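Local coordinates for Fe2OG dioxygenase domain-containing protein (Pseudomonas putida, PDB 4J25) that probably hydroxylates prolyl residues of a protein substrate as an iron- and 2-oxoglutarate-dependent prolyl-4-hydroxylase of the double-stranded beta-helix fold, at residues D54-R66 / Q95-Y108. Numbering follows the deposited sequence.
Sequences DLVRALAAECRRR and QWIDPGQAEACDQY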
loop_
_atom_site.group_PDB
_atom_site.type_symbol
_atom_site.label_atom_id
_atom_site.label_comp_id
_atom_site.label_asym_id
_atom_site.label_seq_id
_atom_site.Cartn_x
_atom_site.Cartn_y
_atom_site.Cartn_z
ATOM N N ASP A 54 -3.193 8.660 15.157
ATOM C CA ASP A 54 -3.710 9.993 14.824
ATOM C C ASP A 54 -3.451 10.328 13.355
ATOM O O ASP A 54 -4.278 10.987 12.721
ATOM C CB ASP A 54 -3.127 11.089 15.736
ATOM C CG ASP A 54 -3.894 11.231 17.043
ATOM O OD1 ASP A 54 -4.703 10.332 17.363
ATOM O OD2 ASP A 54 -3.690 12.249 17.751
ATOM N N LEU A 55 -2.307 9.881 12.828
ATOM C CA LEU A 55 -1.938 10.124 11.427
ATOM C C LEU A 55 -2.827 9.290 10.497
ATOM O O LEU A 55 -3.340 9.795 9.508
ATOM C CB LEU A 55 -0.452 9.785 11.190
ATOM C CG LEU A 55 0.072 9.871 9.750
ATOM C CD1 LEU A 55 -0.272 11.187 9.076
ATOM C CD2 LEU A 55 1.586 9.655 9.724
ATOM N N VAL A 56 -3.026 8.019 10.843
ATOM C CA VAL A 56 -3.938 7.157 10.094
ATOM C C VAL A 56 -5.349 7.744 10.023
ATOM O O VAL A 56 -6.008 7.667 8.980
ATOM C CB VAL A 56 -4.006 5.739 10.700
ATOM C CG1 VAL A 56 -5.042 4.888 9.966
ATOM C CG2 VAL A 56 -2.633 5.062 10.640
ATOM N N ARG A 57 -5.823 8.318 11.130
ATOM C CA ARG A 57 -7.144 8.955 11.131
ATOM C C ARG A 57 -7.180 10.171 10.228
ATOM O O ARG A 57 -8.168 10.392 9.529
ATOM C CB ARG A 57 -7.584 9.356 12.539
ATOM C CG ARG A 57 -7.956 8.182 13.398
ATOM C CD ARG A 57 -8.729 8.616 14.634
ATOM N NE ARG A 57 -8.569 7.637 15.696
ATOM C CZ ARG A 57 -7.537 7.604 16.533
ATOM N NH1 ARG A 57 -6.574 8.514 16.443
ATOM N NH2 ARG A 57 -7.469 6.663 17.469
ATOM N N ALA A 58 -6.096 10.943 10.234
ATOM C CA ALA A 58 -5.980 12.118 9.370
ATOM C C ALA A 58 -5.949 11.718 7.886
ATOM O O ALA A 58 -6.463 12.439 7.018
ATOM C CB ALA A 58 -4.737 12.904 9.736
ATOM N N LEU A 59 -5.336 10.571 7.597
ATOM C CA LEU A 59 -5.316 10.019 6.244
ATOM C C LEU A 59 -6.698 9.537 5.842
ATOM O O LEU A 59 -7.121 9.760 4.722
ATOM C CB LEU A 59 -4.295 8.875 6.146
ATOM C CG LEU A 59 -2.833 9.328 6.171
ATOM C CD1 LEU A 59 -1.864 8.162 6.279
ATOM C CD2 LEU A 59 -2.514 10.159 4.936
ATOM N N ALA A 60 -7.399 8.869 6.758
ATOM C CA ALA A 60 -8.785 8.486 6.511
ATOM C C ALA A 60 -9.615 9.724 6.173
ATOM O O ALA A 60 -10.435 9.704 5.258
ATOM C CB ALA A 60 -9.368 7.755 7.720
ATOM N N ALA A 61 -9.370 10.814 6.892
ATOM C CA ALA A 61 -10.106 12.054 6.676
ATOM C C ALA A 61 -9.832 12.646 5.294
ATOM O O ALA A 61 -10.749 13.149 4.634
ATOM C CB ALA A 61 -9.769 13.090 7.779
ATOM N N GLU A 62 -8.575 12.602 4.867
ATOM C CA GLU A 62 -8.202 13.113 3.550
ATOM C C GLU A 62 -8.771 12.224 2.453
ATOM O O GLU A 62 -9.149 12.698 1.387
ATOM C CB GLU A 62 -6.686 13.191 3.438
ATOM C CG GLU A 62 -6.169 13.721 2.123
ATOM C CD GLU A 62 -6.546 15.170 1.861
ATOM O OE1 GLU A 62 -7.064 15.828 2.788
ATOM O OE2 GLU A 62 -6.328 15.648 0.727
ATOM N N CYS A 63 -8.825 10.923 2.719
ATOM C CA CYS A 63 -9.400 9.973 1.775
ATOM C C CYS A 63 -10.856 10.344 1.529
ATOM O O CYS A 63 -11.281 10.439 0.388
ATOM C CB CYS A 63 -9.287 8.539 2.309
ATOM S SG CYS A 63 -9.934 7.250 1.193
ATOM N N ARG A 64 -11.614 10.564 2.605
ATOM C CA ARG A 64 -13.022 10.949 2.490
ATOM C C ARG A 64 -13.195 12.304 1.803
ATOM O O ARG A 64 -14.094 12.486 0.991
ATOM C CB ARG A 64 -13.690 10.970 3.870
ATOM C CG ARG A 64 -13.729 9.612 4.548
ATOM C CD ARG A 64 -14.641 9.627 5.763
ATOM N NE ARG A 64 -15.138 8.290 6.068
ATOM C CZ ARG A 64 -14.555 7.431 6.904
ATOM N NH1 ARG A 64 -13.437 7.756 7.558
ATOM N NH2 ARG A 64 -15.100 6.234 7.094
ATOM N N ARG A 65 -12.329 13.250 2.140
ATOM C CA ARG A 65 -12.313 14.568 1.507
ATOM C C ARG A 65 -12.166 14.459 -0.018
ATOM O O ARG A 65 -12.910 15.078 -0.765
ATOM C CB ARG A 65 -11.134 15.360 2.069
ATOM C CG ARG A 65 -11.390 16.809 2.354
ATOM C CD ARG A 65 -10.070 17.594 2.320
ATOM N NE ARG A 65 -9.421 17.458 1.018
ATOM C CZ ARG A 65 -8.248 17.993 0.686
ATOM N NH1 ARG A 65 -7.561 18.722 1.564
ATOM N NH2 ARG A 65 -7.755 17.789 -0.531
ATOM N N ARG A 66 -11.201 13.663 -0.477
ATOM C CA ARG A 66 -10.950 13.508 -1.915
ATOM C C ARG A 66 -12.049 12.756 -2.645
ATOM O O ARG A 66 -12.233 12.942 -3.849
ATOM C CB ARG A 66 -9.617 12.800 -2.160
ATOM C CG ARG A 66 -8.452 13.554 -1.572
ATOM C CD ARG A 66 -7.163 13.330 -2.313
ATOM N NE ARG A 66 -6.097 14.082 -1.666
ATOM C CZ ARG A 66 -4.916 14.337 -2.209
ATOM N NH1 ARG A 66 -4.635 13.893 -3.423
ATOM N NH2 ARG A 66 -4.017 15.041 -1.529
ATOM N N GLN A 95 -6.596 11.363 -8.480
ATOM C CA GLN A 95 -5.831 12.414 -7.817
ATOM C C GLN A 95 -4.566 11.863 -7.141
ATOM O O GLN A 95 -4.571 11.530 -5.952
ATOM C CB GLN A 95 -6.708 13.125 -6.780
ATOM C CG GLN A 95 -8.041 13.562 -7.338
ATOM C CD GLN A 95 -8.996 14.057 -6.274
ATOM O OE1 GLN A 95 -10.089 13.503 -6.103
ATOM N NE2 GLN A 95 -8.603 15.117 -5.562
ATOM N N TRP A 96 -3.485 11.789 -7.914
ATOM C CA TRP A 96 -2.187 11.375 -7.415
ATOM C C TRP A 96 -1.742 12.307 -6.305
ATOM O O TRP A 96 -2.064 13.490 -6.295
ATOM C CB TRP A 96 -1.158 11.336 -8.548
ATOM C CG TRP A 96 -1.491 10.287 -9.545
ATOM C CD1 TRP A 96 -2.113 10.466 -10.743
ATOM C CD2 TRP A 96 -1.261 8.882 -9.417
ATOM N NE1 TRP A 96 -2.274 9.258 -11.378
ATOM C CE2 TRP A 96 -1.764 8.269 -10.579
ATOM C CE3 TRP A 96 -0.683 8.085 -8.433
ATOM C CZ2 TRP A 96 -1.699 6.895 -10.785
ATOM C CZ3 TRP A 96 -0.618 6.733 -8.633
ATOM C CH2 TRP A 96 -1.121 6.144 -9.803
ATOM N N ILE A 97 -1.018 11.744 -5.350
ATOM C CA ILE A 97 -0.615 12.470 -4.163
ATOM C C ILE A 97 0.822 12.943 -4.337
ATOM O O ILE A 97 1.690 12.178 -4.762
ATOM C CB ILE A 97 -0.770 11.570 -2.921
ATOM C CG1 ILE A 97 -2.254 11.260 -2.694
ATOM C CG2 ILE A 97 -0.178 12.216 -1.690
ATOM C CD1 ILE A 97 -2.472 10.077 -1.804
ATOM N N ASP A 98 1.054 14.216 -4.032
ATOM C CA ASP A 98 2.388 14.808 -4.082
ATOM C C ASP A 98 2.607 15.587 -2.801
ATOM O O ASP A 98 1.652 15.919 -2.101
ATOM C CB ASP A 98 2.515 15.779 -5.265
ATOM C CG ASP A 98 3.122 15.138 -6.501
ATOM O OD1 ASP A 98 4.054 14.306 -6.361
ATOM O OD2 ASP A 98 2.672 15.482 -7.618
ATOM N N PRO A 99 3.876 15.888 -2.488
ATOM C CA PRO A 99 4.145 16.779 -1.359
ATOM C C PRO A 99 3.404 18.099 -1.534
ATOM O O PRO A 99 3.200 18.534 -2.664
ATOM C CB PRO A 99 5.663 16.969 -1.418
ATOM C CG PRO A 99 6.163 15.700 -2.050
ATOM C CD PRO A 99 5.112 15.331 -3.069
ATOM N N GLY A 100 2.962 18.691 -0.431
ATOM C CA GLY A 100 2.414 20.033 -0.454
ATOM C C GLY A 100 0.909 20.080 -0.585
ATOM O O GLY A 100 0.335 21.155 -0.671
ATOM N N GLN A 101 0.255 18.925 -0.592
ATOM C CA GLN A 101 -1.200 18.891 -0.730
ATOM C C GLN A 101 -1.883 18.852 0.630
ATOM O O GLN A 101 -2.903 19.498 0.821
ATOM C CB GLN A 101 -1.645 17.696 -1.570
ATOM C CG GLN A 101 -1.153 17.746 -3.007
ATOM C CD GLN A 101 -1.447 16.465 -3.782
ATOM O OE1 GLN A 101 -2.080 15.545 -3.273
ATOM N NE2 GLN A 101 -0.967 16.406 -5.019
ATOM N N ALA A 102 -1.322 18.098 1.566
ATOM C CA ALA A 102 -1.887 17.996 2.909
ATOM C C ALA A 102 -0.826 17.448 3.832
ATOM O O ALA A 102 0.022 16.665 3.407
ATOM C CB ALA A 102 -3.102 17.079 2.912
ATOM N N GLU A 103 -0.884 17.844 5.094
ATOM C CA GLU A 103 0.081 17.416 6.102
ATOM C C GLU A 103 0.175 15.897 6.273
ATOM O O GLU A 103 1.267 15.343 6.339
ATOM C CB GLU A 103 -0.270 18.048 7.463
ATOM C CG GLU A 103 0.667 17.627 8.589
ATOM C CD GLU A 103 2.065 18.142 8.388
ATOM O OE1 GLU A 103 2.200 19.266 7.867
ATOM O OE2 GLU A 103 3.024 17.431 8.750
ATOM N N ALA A 104 -0.975 15.240 6.383
ATOM C CA ALA A 104 -1.008 13.806 6.595
ATOM C C ALA A 104 -0.308 13.100 5.422
ATOM O O ALA A 104 0.509 12.200 5.612
ATOM C CB ALA A 104 -2.458 13.330 6.744
ATOM N N CYS A 105 -0.616 13.533 4.210
ATOM C CA CYS A 105 -0.021 12.922 3.028
ATOM C C CYS A 105 1.503 13.127 2.983
ATOM O O CYS A 105 2.242 12.217 2.584
ATOM C CB CYS A 105 -0.673 13.469 1.759
ATOM S SG CYS A 105 -2.471 13.195 1.625
ATOM N N ASP A 106 1.964 14.309 3.397
ATOM C CA ASP A 106 3.384 14.649 3.368
ATOM C C ASP A 106 4.150 13.699 4.267
ATOM O O ASP A 106 5.255 13.260 3.937
ATOM C CB ASP A 106 3.632 16.090 3.849
ATOM C CG ASP A 106 3.318 17.141 2.798
ATOM O OD1 ASP A 106 2.742 16.814 1.745
ATOM O OD2 ASP A 106 3.649 18.321 3.038
ATOM N N GLN A 107 3.565 13.394 5.418
ATOM C CA GLN A 107 4.179 12.484 6.364
ATOM C C GLN A 107 4.176 11.041 5.816
ATOM O O GLN A 107 5.127 10.294 6.010
ATOM C CB GLN A 107 3.444 12.555 7.687
ATOM C CG GLN A 107 3.610 13.891 8.403
ATOM C CD GLN A 107 3.096 13.845 9.828
ATOM O OE1 GLN A 107 3.206 12.825 10.508
ATOM N NE2 GLN A 107 2.530 14.952 10.289
ATOM N N TYR A 108 3.106 10.660 5.130
ATOM C CA TYR A 108 3.064 9.337 4.514
ATOM C C TYR A 108 4.161 9.206 3.467
ATOM O O TYR A 108 4.863 8.201 3.430
ATOM C CB TYR A 108 1.706 9.052 3.882
ATOM C CG TYR A 108 1.609 7.634 3.361
ATOM C CD1 TYR A 108 1.777 6.561 4.218
ATOM C CD2 TYR A 108 1.363 7.372 2.011
ATOM C CE1 TYR A 108 1.697 5.255 3.757
ATOM C CE2 TYR A 108 1.273 6.067 1.545
ATOM C CZ TYR A 108 1.447 5.019 2.429
ATOM O OH TYR A 108 1.361 3.722 1.986
#
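Arg66 reaches Gln101 because its chain leaves the helix with CG beside the backbone N (chi1 -60°) and then runs extended to NE, while Gln101, extended too, meets it at about a right angle. Glutamine suits the spot: its amide oxygen OE1, at the guanidinium edge and near its plane, takes a hydrogen bond from Arg66 NH2 at 2.7 Å and a weak one from NH1. One turn back, Glu62 has CG anti to its backbone N and a chain bent at chi2 (65°), which folds the carboxylate back toward Arg66; OE2 accepts from Arg66 NE at 2.9 Å, while the Arg65 guanidinium turns a face to the same carboxylate, a salt bridge of charge alone. Held on two edges, the Arg66 guanidinium has little freedom to rotate, and its several N-H groups serve amide and carboxylate together. Glu62 CG also rests 3.8 Å from Cys105 SG. Farther along, the packing becomes apolar. Ala104, small enough to let the axes of segments 54-66 and 103-108 come within 9.0 Å, puts its CB 3.7 Å from Leu59 CD2 and 3.8 Å from Ala58 CB. Branched Leu55 serves two neighbours, CD1 closing over Ala104 CA and CD2 lying 3.6 Å from Gln107 OE1. Helix 53-67 lies on strands 129-137 and 214-222, and Tyr108 of helix 103-123 on 214-222, an example of helices buttressing the major sheet of the double-stranded beta-helix (jellyroll) in 2-oxoglutarate oxygenases.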